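Local coordinates for response regulator (Pseudomonas putida, PDB 3HDV), which probably acts as a two-component response regulator, its CheY-like receiver domain, the part in this chain, taking up a phosphoryl group as a switch, at residues 19-22 / 23-26; 43-46 / 47-51; 66-69 / 70-74; 95-98 / 99-103. All coordinates share one frame; numbering follows the deposited sequence.

Contact 1: 19-22 / 23-26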
# COMPACT_ATOMS: atom_id res chain seq x y z
N ASN B 19 4.88 1.47 -0.65
CA ASN B 19 3.97 1.38 -1.77
C ASN B 19 3.69 -0.04 -2.18
O ASN B 19 2.57 -0.38 -2.40
CB ASN B 19 4.40 2.16 -3.01
CG ASN B 19 3.46 1.88 -4.23
OD1 ASN B 19 2.30 2.30 -4.28
ND2 ASN B 19 3.97 1.11 -5.20
N ARG B 20 4.72 -0.84 -2.27
CA ARG B 20 4.56 -2.25 -2.61
C ARG B 20 3.53 -2.90 -1.72
O ARG B 20 2.59 -3.52 -2.20
CB ARG B 20 5.92 -2.96 -2.52
CG ARG B 20 5.96 -4.38 -3.19
CD ARG B 20 7.37 -4.95 -3.06
NE ARG B 20 7.83 -5.14 -1.67
CZ ARG B 20 8.93 -4.55 -1.17
NH1 ARG B 20 9.69 -3.77 -1.92
NH2 ARG B 20 9.30 -4.78 0.08
N GLU B 21 3.72 -2.79 -0.40
CA GLU B 21 2.76 -3.36 0.55
C GLU B 21 1.34 -2.76 0.48
O GLU B 21 0.37 -3.49 0.68
CB GLU B 21 3.31 -3.40 2.01
CG GLU B 21 4.51 -4.45 2.18
CD GLU B 21 4.20 -5.99 1.93
OE1 GLU B 21 3.02 -6.52 2.12
OE2 GLU B 21 5.21 -6.72 1.55
N ALA B 22 1.23 -1.45 0.20
CA ALA B 22 -0.09 -0.75 0.03
C ALA B 22 -0.89 -1.33 -1.11
O ALA B 22 -2.07 -1.64 -0.95
CB ALA B 22 0.07 0.76 -0.13
N LEU B 23 -0.23 -1.55 -2.24
CA LEU B 23 -0.86 -2.13 -3.42
C LEU B 23 -1.20 -3.59 -3.18
O LEU B 23 -2.27 -4.07 -3.58
CB LEU B 23 0.02 -1.99 -4.65
CG LEU B 23 -0.52 -2.21 -6.05
CD1 LEU B 23 -1.94 -1.51 -6.30
CD2 LEU B 23 0.50 -1.73 -7.10
N ILE B 24 -0.32 -4.33 -2.53
CA ILE B 24 -0.68 -5.73 -2.20
C ILE B 24 -1.96 -5.78 -1.33
O ILE B 24 -2.87 -6.60 -1.59
CB ILE B 24 0.46 -6.47 -1.52
CG1 ILE B 24 1.57 -6.69 -2.56
CG2 ILE B 24 -0.08 -7.76 -0.91
CD1 ILE B 24 2.91 -7.20 -1.95
N LEU B 25 -2.02 -4.91 -0.33
CA LEU B 25 -3.20 -4.80 0.52
C LEU B 25 -4.47 -4.44 -0.30
O LEU B 25 -5.55 -4.99 -0.08
CB LEU B 25 -2.98 -3.75 1.63
CG LEU B 25 -4.20 -3.49 2.52
CD1 LEU B 25 -4.54 -4.77 3.32
CD2 LEU B 25 -3.92 -2.29 3.45
N TYR B 26 -4.34 -3.48 -1.20
CA TYR B 26 -5.46 -3.05 -2.01
C TYR B 26 -5.95 -4.23 -2.84
O TYR B 26 -7.14 -4.54 -2.83
CB TYR B 26 -5.12 -1.83 -2.87
CG TYR B 26 -6.32 -1.25 -3.60
CD1 TYR B 26 -7.18 -0.35 -2.96
CD2 TYR B 26 -6.63 -1.64 -4.92
CE1 TYR B 26 -8.33 0.17 -3.62
CE2 TYR B 26 -7.76 -1.13 -5.60
CZ TYR B 26 -8.60 -0.23 -4.93
OH TYR B 26 -9.71 0.31 -5.60
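Glu21 and Ile24 lie side by side on helix 17-29 and point the same way. The helix is the crossover of the beta-alpha-beta unit formed with strands 9-13 and 33-37 of the CheY-like receiver domain. Glu21 starts with CG anti to its carbonyl carbon (chi1 -68°). A bend at chi2 then brings the carboxylate back alongside the isoleucine. The touch is loose, with Glu21 OE1 4.1 Å from Ile24 CD1. The same methyl also sees the aliphatic part of Arg20, at 4.3 Å from Arg20 CG. Ile24 CG1 sits closer in, 3.3 Å from Arg20 O. That oxygen also accepts the backbone bond from Ile24 N at 3.0 Å, so the branched side chain packs beside a carbonyl already in use. On another side of the helix, Leu25 CB rests 3.5 Å from Glu21 O, which takes the bond from Leu25 N. The polar ends of the first turn are used away from this turn: Asn19 ND2 bonds to Asp14 OD2, and Arg20 NH1 bonds to Asp14 O. Leu23 and Ile24 pack on Val12 of strand 9-13, and Leu23 also meets Leu117 of helix 114-124. Ala22, Leu25 and Tyr26 face a second subunit, where Tyr26 packs on Leu25 of that subunit. The phenol of Tyr26 extends away from the preceding turn. Its backbone stays tied to that turn, with Tyr26 N donating to Ala22 O at 2.9 Å and an N-H...O angle of 154°.

Contact 2: 43-46 / 47-51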
# COMPACT_ATOMS: atom_id res chain seq x y z
N ALA B 43 12.03 -9.88 -8.99
CA ALA B 43 10.91 -10.11 -9.92
C ALA B 43 11.19 -11.35 -10.78
O ALA B 43 10.29 -12.16 -10.97
CB ALA B 43 10.65 -8.89 -10.87
N ARG B 44 12.40 -11.45 -11.36
CA ARG B 44 12.74 -12.57 -12.26
C ARG B 44 12.72 -13.93 -11.47
O ARG B 44 12.18 -14.93 -11.94
CB ARG B 44 14.08 -12.32 -12.95
CG ARG B 44 14.01 -11.37 -14.13
CD ARG B 44 15.36 -11.27 -14.86
NE ARG B 44 16.31 -10.59 -14.00
CZ ARG B 44 16.64 -9.31 -14.14
NH1 ARG B 44 16.12 -8.58 -15.12
NH2 ARG B 44 17.48 -8.77 -13.28
N LEU B 45 13.20 -13.91 -10.24
CA LEU B 45 13.06 -15.08 -9.35
C LEU B 45 11.62 -15.54 -9.16
O LEU B 45 11.32 -16.72 -9.36
CB LEU B 45 13.71 -14.81 -8.00
CG LEU B 45 15.24 -14.72 -8.06
CD1 LEU B 45 15.77 -14.30 -6.70
CD2 LEU B 45 15.84 -16.11 -8.50
N TYR B 46 10.74 -14.62 -8.75
CA TYR B 46 9.36 -14.93 -8.51
C TYR B 46 8.75 -15.56 -9.77
O TYR B 46 8.06 -16.59 -9.71
CB TYR B 46 8.56 -13.68 -8.10
CG TYR B 46 8.00 -13.80 -6.71
CD1 TYR B 46 7.23 -14.89 -6.40
CD2 TYR B 46 8.28 -12.88 -5.69
CE1 TYR B 46 6.70 -15.08 -5.14
CE2 TYR B 46 7.72 -13.06 -4.38
CZ TYR B 46 6.92 -14.17 -4.15
OH TYR B 46 6.34 -14.50 -2.92
N LEU B 47 9.02 -14.92 -10.91
CA LEU B 47 8.48 -15.40 -12.19
C LEU B 47 8.94 -16.83 -12.52
O LEU B 47 8.15 -17.64 -12.99
CB LEU B 47 8.85 -14.45 -13.33
CG LEU B 47 8.16 -13.07 -13.29
CD1 LEU B 47 8.74 -12.18 -14.37
CD2 LEU B 47 6.67 -13.20 -13.43
N HIS B 48 10.21 -17.10 -12.25
CA HIS B 48 10.80 -18.41 -12.51
C HIS B 48 10.21 -19.53 -11.61
O HIS B 48 9.82 -20.59 -12.11
CB HIS B 48 12.33 -18.31 -12.42
CG HIS B 48 13.03 -19.53 -12.93
ND1 HIS B 48 13.19 -20.67 -12.17
CD2 HIS B 48 13.55 -19.81 -14.15
CE1 HIS B 48 13.79 -21.60 -12.89
NE2 HIS B 48 14.03 -21.10 -14.09
N TYR B 49 10.08 -19.27 -10.30
CA TYR B 49 9.74 -20.29 -9.32
C TYR B 49 8.27 -20.34 -8.95
O TYR B 49 7.84 -21.23 -8.22
CB TYR B 49 10.60 -20.12 -8.06
CG TYR B 49 12.06 -20.31 -8.32
CD1 TYR B 49 12.63 -21.60 -8.47
CD2 TYR B 49 12.90 -19.21 -8.45
CE1 TYR B 49 13.99 -21.77 -8.73
CE2 TYR B 49 14.28 -19.38 -8.69
CZ TYR B 49 14.81 -20.67 -8.83
OH TYR B 49 16.16 -20.81 -9.13
N GLN B 50 7.48 -19.37 -9.40
CA GLN B 50 6.06 -19.34 -9.10
C GLN B 50 5.25 -19.07 -10.36
O GLN B 50 4.92 -17.92 -10.70
CB GLN B 50 5.78 -18.34 -7.96
CG GLN B 50 4.30 -18.11 -7.67
CD GLN B 50 3.58 -19.39 -7.22
OE1 GLN B 50 3.27 -20.28 -8.04
NE2 GLN B 50 3.33 -19.49 -5.91
N LYS B 51 4.87 -20.17 -11.02
CA LYS B 51 4.19 -20.18 -12.31
C LYS B 51 2.78 -19.66 -12.25
O LYS B 51 2.19 -19.35 -13.28
CB LYS B 51 4.16 -21.62 -12.90
CG LYS B 51 5.54 -22.21 -13.22
CD LYS B 51 6.13 -21.58 -14.48
CE LYS B 51 7.01 -20.34 -14.19
NZ LYS B 51 8.48 -20.65 -14.38
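Leu45 and Tyr49 run side by side one helical turn apart. Leu45 CD2 meets the edge of the tyrosine ring in its plane, 3.6 Å from Tyr49 CE2. The ring also lies edge-on to the backbone, with Tyr49 CD2 3.1 Å from Leu45 O. His48 takes one face of that ring, its ND1 3.6 Å above the plane and over the centre. Leu45, His48 and Tyr49 are all on the solvent side, and a crystal neighbour touches Leu45 and Tyr49. The inner side is closed in by the rest of the fold. Leu47 has CG anti to its carbonyl carbon (chi1 -69°), which lays the branch over the previous turn, with Leu47 CG 3.3 Å from Ala43 O. The Leu47 side chain is buried against Ile53, Leu11 and Ile74. Tyr46 and Gln50 are looser. Their ring and amide planes are only 9° apart, but the touch is at the ring edge, with Tyr46 CD1 4.1 Å from Gln50 CB. The helix ends here: Gln50 N still reaches Tyr46 O at 2.9 Å, though the bond is bent to 133°. Lys51 then folds back, its NZ donating to His48 O. Arg44 reaches out to Glu65 and Glu41. The pattern is that of an amphipathic helix flanking the parallel sheet of a receiver domain, with strand order 2-1-3-4-5.

Contact 3: 66-69 / 70-74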
# COMPACT_ATOMS: atom_id res chain seq x y z
N SER B 66 16.17 -0.83 -13.64
CA SER B 66 14.94 -0.07 -13.89
C SER B 66 13.81 -1.00 -14.36
O SER B 66 14.06 -2.15 -14.78
CB SER B 66 15.20 1.00 -14.94
OG SER B 66 15.23 0.38 -16.21
N GLY B 67 12.57 -0.50 -14.31
CA GLY B 67 11.43 -1.27 -14.82
C GLY B 67 11.51 -1.50 -16.30
O GLY B 67 11.07 -2.55 -16.80
N LEU B 68 12.08 -0.56 -17.04
CA LEU B 68 12.21 -0.78 -18.48
C LEU B 68 13.16 -1.98 -18.79
O LEU B 68 12.84 -2.83 -19.63
CB LEU B 68 12.67 0.48 -19.21
CG LEU B 68 13.13 0.42 -20.65
CD1 LEU B 68 12.11 -0.19 -21.55
CD2 LEU B 68 13.58 1.82 -21.14
N ASP B 69 14.29 -2.04 -18.12
CA ASP B 69 15.23 -3.16 -18.33
C ASP B 69 14.57 -4.47 -17.90
O ASP B 69 14.75 -5.48 -18.58
CB ASP B 69 16.51 -2.95 -17.51
CG ASP B 69 17.48 -1.98 -18.18
OD1 ASP B 69 17.42 -1.78 -19.40
OD2 ASP B 69 18.34 -1.43 -17.47
N LEU B 70 13.82 -4.48 -16.80
CA LEU B 70 13.14 -5.70 -16.36
C LEU B 70 12.17 -6.19 -17.42
O LEU B 70 12.17 -7.37 -17.79
CB LEU B 70 12.42 -5.48 -15.03
CG LEU B 70 11.35 -6.52 -14.61
CD1 LEU B 70 12.00 -7.92 -14.36
CD2 LEU B 70 10.59 -6.08 -13.36
N ILE B 71 11.34 -5.29 -17.94
CA ILE B 71 10.43 -5.64 -19.00
C ILE B 71 11.13 -6.22 -20.24
O ILE B 71 10.69 -7.22 -20.80
CB ILE B 71 9.49 -4.41 -19.38
CG1 ILE B 71 8.65 -4.04 -18.15
CG2 ILE B 71 8.62 -4.75 -20.58
CD1 ILE B 71 7.88 -2.71 -18.25
N ARG B 72 12.21 -5.59 -20.66
CA ARG B 72 13.00 -6.10 -21.78
C ARG B 72 13.48 -7.53 -21.54
O ARG B 72 13.35 -8.37 -22.42
CB ARG B 72 14.24 -5.23 -22.00
CG ARG B 72 14.06 -4.12 -22.99
CD ARG B 72 15.09 -3.06 -22.65
NE ARG B 72 14.94 -1.88 -23.47
CZ ARG B 72 15.54 -0.73 -23.23
NH1 ARG B 72 16.34 -0.60 -22.18
NH2 ARG B 72 15.35 0.30 -24.04
N THR B 73 14.00 -7.82 -20.36
CA THR B 73 14.44 -9.22 -20.13
C THR B 73 13.27 -10.19 -20.11
O THR B 73 13.41 -11.36 -20.53
CB THR B 73 15.26 -9.40 -18.87
OG1 THR B 73 14.45 -9.18 -17.71
CG2 THR B 73 16.47 -8.49 -18.89
N ILE B 74 12.11 -9.74 -19.59
CA ILE B 74 10.92 -10.60 -19.62
C ILE B 74 10.51 -10.94 -21.06
O ILE B 74 10.23 -12.08 -21.38
CB ILE B 74 9.72 -10.04 -18.79
CG1 ILE B 74 10.07 -10.01 -17.31
CG2 ILE B 74 8.47 -10.90 -19.01
CD1 ILE B 74 9.13 -9.16 -16.45
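The backbone N-H groups of Leu70, Ile71, Arg72 and Thr73 each reach back four residues, to the carbonyls of Ser66, Gly67, Leu68 and Asp69, in regular alpha-helical bonds. Arg72 meets two side chains of the preceding turn, on a face and at an edge. Leu68 lies over one face of its guanidinium, with Leu68 CG 3.6 Å above the Arg72 plane and over its centre. Leu68 CG is anti to the backbone N (chi1 168°); this puts the branch point over the guanidinium, and CD1 and CD2 both touch it. Asp69 comes in at the guanidinium edge instead, forming a salt bridge of 3.2 Å between Asp69 OD1 and Arg72 NH1. The N-H...O angle is 138°, and the two flat groups are tilted by 36°. With an alanine in place of Leu68, the guanidinium of Arg72 would probably lose the apolar cover on this face and be freer to swing away from Asp69. The helix, 67-75, is the crossover between strands 53-58 and 83-88 of the receiver fold. Ser66 is its N-cap, with Ser66 OG accepting from Asp69 N at 3.2 Å. On the sheet side, Ile71 CG1 is 3.1 Å from Gly67 O, and Leu70 packs on Met56 and Thr58. Thr73 OG1 donates to Leu70 O at 2.9 Å, and that oxygen also accepts from Ile74 N. The same hydroxyl is bonded by Arg44 NH1 from helix 40-49.

Contact 4: 95-98 / 99-103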
# COMPACT_ATOMS: atom_id res chain seq x y z
N GLU B 95 10.63 7.40 -22.97
CA GLU B 95 10.57 6.18 -22.20
C GLU B 95 9.17 5.51 -22.32
O GLU B 95 9.05 4.29 -22.49
CB GLU B 95 10.93 6.45 -20.73
CG GLU B 95 10.95 5.15 -19.89
CD GLU B 95 11.42 5.37 -18.51
OE1 GLU B 95 10.96 6.32 -17.84
OE2 GLU B 95 12.23 4.56 -18.04
N ALA B 96 8.10 6.32 -22.23
CA ALA B 96 6.74 5.76 -22.35
C ALA B 96 6.53 5.07 -23.70
O ALA B 96 5.95 3.98 -23.77
CB ALA B 96 5.67 6.85 -22.09
N VAL B 97 7.07 5.67 -24.76
CA VAL B 97 6.96 5.08 -26.07
C VAL B 97 7.77 3.77 -26.15
O VAL B 97 7.29 2.79 -26.68
CB VAL B 97 7.36 6.10 -27.18
CG1 VAL B 97 7.58 5.37 -28.51
CG2 VAL B 97 6.27 7.25 -27.29
N ASP B 98 9.02 3.77 -25.62
CA ASP B 98 9.82 2.53 -25.51
C ASP B 98 9.05 1.43 -24.77
O ASP B 98 8.97 0.30 -25.24
CB ASP B 98 11.13 2.79 -24.74
CG ASP B 98 12.16 3.54 -25.57
OD1 ASP B 98 12.10 3.47 -26.82
OD2 ASP B 98 13.03 4.20 -24.96
N VAL B 99 8.50 1.75 -23.61
CA VAL B 99 7.70 0.78 -22.85
C VAL B 99 6.48 0.28 -23.64
O VAL B 99 6.21 -0.96 -23.71
CB VAL B 99 7.33 1.30 -21.45
CG1 VAL B 99 6.36 0.32 -20.70
CG2 VAL B 99 8.61 1.51 -20.66
N MSE B 100 5.78 1.20 -24.28
CA MSE B 100 4.61 0.80 -25.07
C MSE B 100 4.99 -0.13 -26.26
O MSE B 100 4.24 -1.04 -26.60
CB MSE B 100 3.76 2.03 -25.49
CG MSE B 100 3.11 2.80 -24.30
SE MSE B 100 1.65 1.66 -23.53
CE MSE B 100 0.37 1.94 -25.02
N HIS B 101 6.14 0.09 -26.90
CA HIS B 101 6.60 -0.86 -27.93
C HIS B 101 6.87 -2.24 -27.39
O HIS B 101 6.83 -3.22 -28.16
CB HIS B 101 7.88 -0.38 -28.62
CG HIS B 101 7.68 0.74 -29.60
ND1 HIS B 101 6.94 0.59 -30.76
CD2 HIS B 101 8.24 1.97 -29.67
CE1 HIS B 101 7.02 1.70 -31.47
NE2 HIS B 101 7.83 2.55 -30.84
N LEU B 102 7.19 -2.33 -26.09
CA LEU B 102 7.32 -3.62 -25.41
C LEU B 102 5.98 -4.32 -25.08
O LEU B 102 5.97 -5.42 -24.55
CB LEU B 102 8.25 -3.54 -24.19
CG LEU B 102 9.70 -3.11 -24.52
CD1 LEU B 102 10.50 -2.70 -23.30
CD2 LEU B 102 10.43 -4.17 -25.35
N GLY B 103 4.85 -3.70 -25.39
CA GLY B 103 3.59 -4.44 -25.35
C GLY B 103 2.89 -4.49 -24.00
O GLY B 103 2.06 -5.39 -23.75
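Val97 lies alongside the imidazole of His101, one turn further along helix 93-101. Val97 CG1 is 3.7 Å from both His101 CD2 and His101 NE2. The methyl reaches the ring because CG1 is anti to the backbone N of Val97 (chi1 165°), while His101 CG is anti to its own carbonyl carbon (chi1 -75°). The ring carbon His101 CD2 also comes within 3.2 Å of Val97 O, the acceptor of the backbone bond from His101 N. Val99 and Met100, a selenomethionine, pack in the same manner on the carbonyls of the first turn. Val99 CG2 is 3.4 Å from Glu95 O, and Met100 CG is 3.1 Å from Ala96 O. The methionine then bends at chi2 and chi3, and its end leads off to Met100 of a third subunit. The last bond of the series is longer, Leu102 N to Asp98 O at 3.3 Å. Helix 93-101 links strands 83-88 and 106-109 in a beta-alpha-beta crossover of the receiver domain. The third subunit meets this helix, which is consistent with the face that OmpR-like receiver domains commonly use to dimerise. His101 NE2 bonds to Asp106 OD1 of the third subunit, so the imidazole is held by a valine within its own helix and by a carboxylate across the interface. That carboxylate would tend to favour the protonated, positively charged form of the ring.

How the contacts relate
The four contacts follow in series along the chain, each on one helix of a single receiver domain: 17-29, 40-49, 67-75 and 93-101. The helices flank one parallel five-stranded sheet. Contacts 2 and 3 have centres about 14 Å apart and touch, through Leu47 on Ile74 and Ala43 on Leu70. Contacts 3 and 4 are closer, about 11 Å between centres, and join where Leu102 packs on Leu68, Ile71 and Arg72. Contact 1 stands apart, its centre about 25 Å from that of contact 4, on the opposite side of the chain's centre. Contacts 1 and 4 both meet other subunits, so separate parts of the domain surface serve the assembly.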